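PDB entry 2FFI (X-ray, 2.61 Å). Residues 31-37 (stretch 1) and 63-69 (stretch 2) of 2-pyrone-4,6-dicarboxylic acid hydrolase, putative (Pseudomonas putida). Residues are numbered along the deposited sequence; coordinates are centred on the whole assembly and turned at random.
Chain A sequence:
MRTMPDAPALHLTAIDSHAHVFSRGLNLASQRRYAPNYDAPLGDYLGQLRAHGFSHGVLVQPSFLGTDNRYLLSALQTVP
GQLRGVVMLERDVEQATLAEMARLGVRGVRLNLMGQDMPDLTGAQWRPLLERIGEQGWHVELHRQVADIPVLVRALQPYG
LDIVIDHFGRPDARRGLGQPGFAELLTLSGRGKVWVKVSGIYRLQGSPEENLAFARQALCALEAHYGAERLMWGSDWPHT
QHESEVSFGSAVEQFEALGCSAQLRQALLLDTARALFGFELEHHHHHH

Stretch 1, residues 31-37: QRRYAPN
Stretch 2, residues 63-69: SFLGTDN

Contact between residues 31-37, an irregular segment that leaves a helix at Gln 31 (phi/psi 58/96), and residues 63-69, a 3-10 segment (63-65) running into a type II' turn from Leu 65 to Asp 68. The backbones come nearest at Tyr 34 and Phe 64, CA to CA 6.4 Å, and 290 Å² is buried in all. Backbone: Gly 66 N donates to Ser 63 O (2.9 Å) and Asp 68 N to Leu 65 O (3.2 Å), the latter closing the turn; Gly 66 takes positive phi (56/-131), which favours glycine. No hydrogen bond joins the two stretches. Charge: Arg 32, extended at -129/161 with chi1 -108°, chi2 p and chi3 t, points toward stretch 2 and forms a long salt bridge, NH1 to Asp 68 OD2 3.7 Å, with the carboxylate (chi1 t) at the guanidinium edge. Leu 65 (m, t) lies over one guanidinium face, its CD2 3.8 Å from Arg 32 NE. Apolar: Phe 64 (chi1 p, chi2 85°) points toward stretch 1, its CB 4.3 Å from Tyr 34 CB and its CE1 4.4 Å from Pro 36 CB; the proline ring is C-gamma endo. Tyr 34 starts toward Phe 64, but chi1 of -95° leads its phenol away, so its contact is made near the backbone. Arg 33 points away.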

# COMPACT_ATOMS: atom_id res chain seq x y z
N GLN A 31 -13.05 -20.09 -9.44
CA GLN A 31 -13.94 -19.31 -10.29
C GLN A 31 -14.19 -17.86 -9.89
O GLN A 31 -15.04 -17.56 -9.04
CB GLN A 31 -15.28 -20.04 -10.46
CG GLN A 31 -15.23 -21.25 -11.40
CD GLN A 31 -16.58 -21.96 -11.52
OE1 GLN A 31 -17.62 -21.32 -11.74
NE2 GLN A 31 -16.57 -23.29 -11.39
N ARG A 32 -13.42 -16.96 -10.50
CA ARG A 32 -13.52 -15.52 -10.28
C ARG A 32 -13.61 -14.91 -11.68
O ARG A 32 -13.23 -15.55 -12.68
CB ARG A 32 -12.27 -14.98 -9.57
CG ARG A 32 -12.47 -14.57 -8.10
CD ARG A 32 -12.34 -15.74 -7.12
NE ARG A 32 -12.31 -15.29 -5.72
CZ ARG A 32 -12.02 -16.06 -4.67
NH1 ARG A 32 -12.02 -15.54 -3.45
NH2 ARG A 32 -11.71 -17.34 -4.84
N ARG A 33 -14.10 -13.68 -11.78
CA ARG A 33 -14.24 -13.08 -13.09
C ARG A 33 -13.87 -11.61 -13.23
O ARG A 33 -13.60 -11.16 -14.35
CB ARG A 33 -15.67 -13.31 -13.60
CG ARG A 33 -15.73 -13.91 -15.01
CD ARG A 33 -16.97 -14.77 -15.17
NE ARG A 33 -17.01 -15.84 -14.16
CZ ARG A 33 -16.07 -16.76 -14.01
NH1 ARG A 33 -16.19 -17.69 -13.07
NH2 ARG A 33 -14.99 -16.76 -14.80
N TYR A 34 -13.82 -10.86 -12.13
CA TYR A 34 -13.49 -9.43 -12.21
C TYR A 34 -12.19 -9.10 -12.95
O TYR A 34 -12.23 -8.83 -14.15
CB TYR A 34 -13.49 -8.80 -10.80
CG TYR A 34 -14.83 -8.15 -10.44
CD1 TYR A 34 -14.99 -6.75 -10.49
CD2 TYR A 34 -15.94 -8.94 -10.10
CE1 TYR A 34 -16.23 -6.16 -10.21
CE2 TYR A 34 -17.18 -8.35 -9.82
CZ TYR A 34 -17.32 -6.97 -9.87
OH TYR A 34 -18.55 -6.41 -9.59
N ALA A 35 -11.05 -9.09 -12.26
CA ALA A 35 -9.78 -8.79 -12.93
C ALA A 35 -8.77 -9.94 -12.86
O ALA A 35 -7.58 -9.73 -12.61
CB ALA A 35 -9.17 -7.50 -12.34
N PRO A 36 -9.23 -11.18 -13.08
CA PRO A 36 -8.29 -12.29 -13.01
C PRO A 36 -8.05 -12.97 -14.35
O PRO A 36 -8.96 -13.58 -14.93
CB PRO A 36 -8.98 -13.23 -12.03
CG PRO A 36 -10.41 -13.15 -12.52
CD PRO A 36 -10.61 -11.68 -12.91
N ASN A 37 -6.83 -12.88 -14.85
CA ASN A 37 -6.53 -13.52 -16.13
C ASN A 37 -5.14 -14.14 -16.16
O ASN A 37 -4.98 -15.32 -16.50
CB ASN A 37 -6.68 -12.52 -17.27
CG ASN A 37 -6.32 -13.12 -18.60
OD1 ASN A 37 -5.19 -12.99 -19.06
ND2 ASN A 37 -7.27 -13.81 -19.22
N SER A 63 -7.89 -6.66 -4.32
CA SER A 63 -9.34 -6.43 -4.24
C SER A 63 -10.25 -7.55 -4.71
O SER A 63 -11.18 -7.93 -3.99
CB SER A 63 -9.73 -5.17 -5.01
OG SER A 63 -9.13 -4.02 -4.46
N PHE A 64 -10.00 -8.09 -5.90
CA PHE A 64 -10.86 -9.16 -6.42
C PHE A 64 -10.95 -10.44 -5.59
O PHE A 64 -11.62 -11.38 -5.99
CB PHE A 64 -10.44 -9.50 -7.86
CG PHE A 64 -9.12 -10.20 -7.95
CD1 PHE A 64 -9.03 -11.57 -7.80
CD2 PHE A 64 -7.96 -9.48 -8.21
CE1 PHE A 64 -7.81 -12.23 -7.90
CE2 PHE A 64 -6.73 -10.13 -8.31
CZ PHE A 64 -6.66 -11.51 -8.16
N LEU A 65 -10.27 -10.48 -4.45
CA LEU A 65 -10.27 -11.66 -3.60
C LEU A 65 -11.08 -11.39 -2.32
O LEU A 65 -11.41 -12.31 -1.57
CB LEU A 65 -8.83 -12.09 -3.26
CG LEU A 65 -8.04 -12.75 -4.41
CD1 LEU A 65 -6.67 -13.28 -3.94
CD2 LEU A 65 -8.86 -13.90 -4.95
N GLY A 66 -11.39 -10.12 -2.09
CA GLY A 66 -12.16 -9.73 -0.93
C GLY A 66 -11.54 -10.17 0.37
O GLY A 66 -10.35 -9.98 0.59
N THR A 67 -12.34 -10.79 1.23
CA THR A 67 -11.85 -11.23 2.54
C THR A 67 -11.07 -12.54 2.54
O THR A 67 -10.46 -12.90 3.55
CB THR A 67 -13.00 -11.34 3.53
OG1 THR A 67 -13.67 -10.08 3.58
CG2 THR A 67 -12.48 -11.66 4.91
N ASP A 68 -11.07 -13.27 1.43
CA ASP A 68 -10.33 -14.52 1.37
C ASP A 68 -8.83 -14.19 1.28
O ASP A 68 -8.32 -13.88 0.20
CB ASP A 68 -10.76 -15.34 0.16
CG ASP A 68 -10.17 -16.74 0.18
OD1 ASP A 68 -9.68 -17.14 1.26
OD2 ASP A 68 -10.21 -17.43 -0.87
N ASN A 69 -8.15 -14.25 2.42
CA ASN A 69 -6.71 -13.96 2.47
C ASN A 69 -5.88 -15.24 2.51
O ASN A 69 -4.74 -15.21 2.98
CB ASN A 69 -6.37 -13.14 3.71
CG ASN A 69 -7.20 -11.88 3.84
OD1 ASN A 69 -7.05 -10.93 3.07
ND2 ASN A 69 -8.08 -11.86 4.84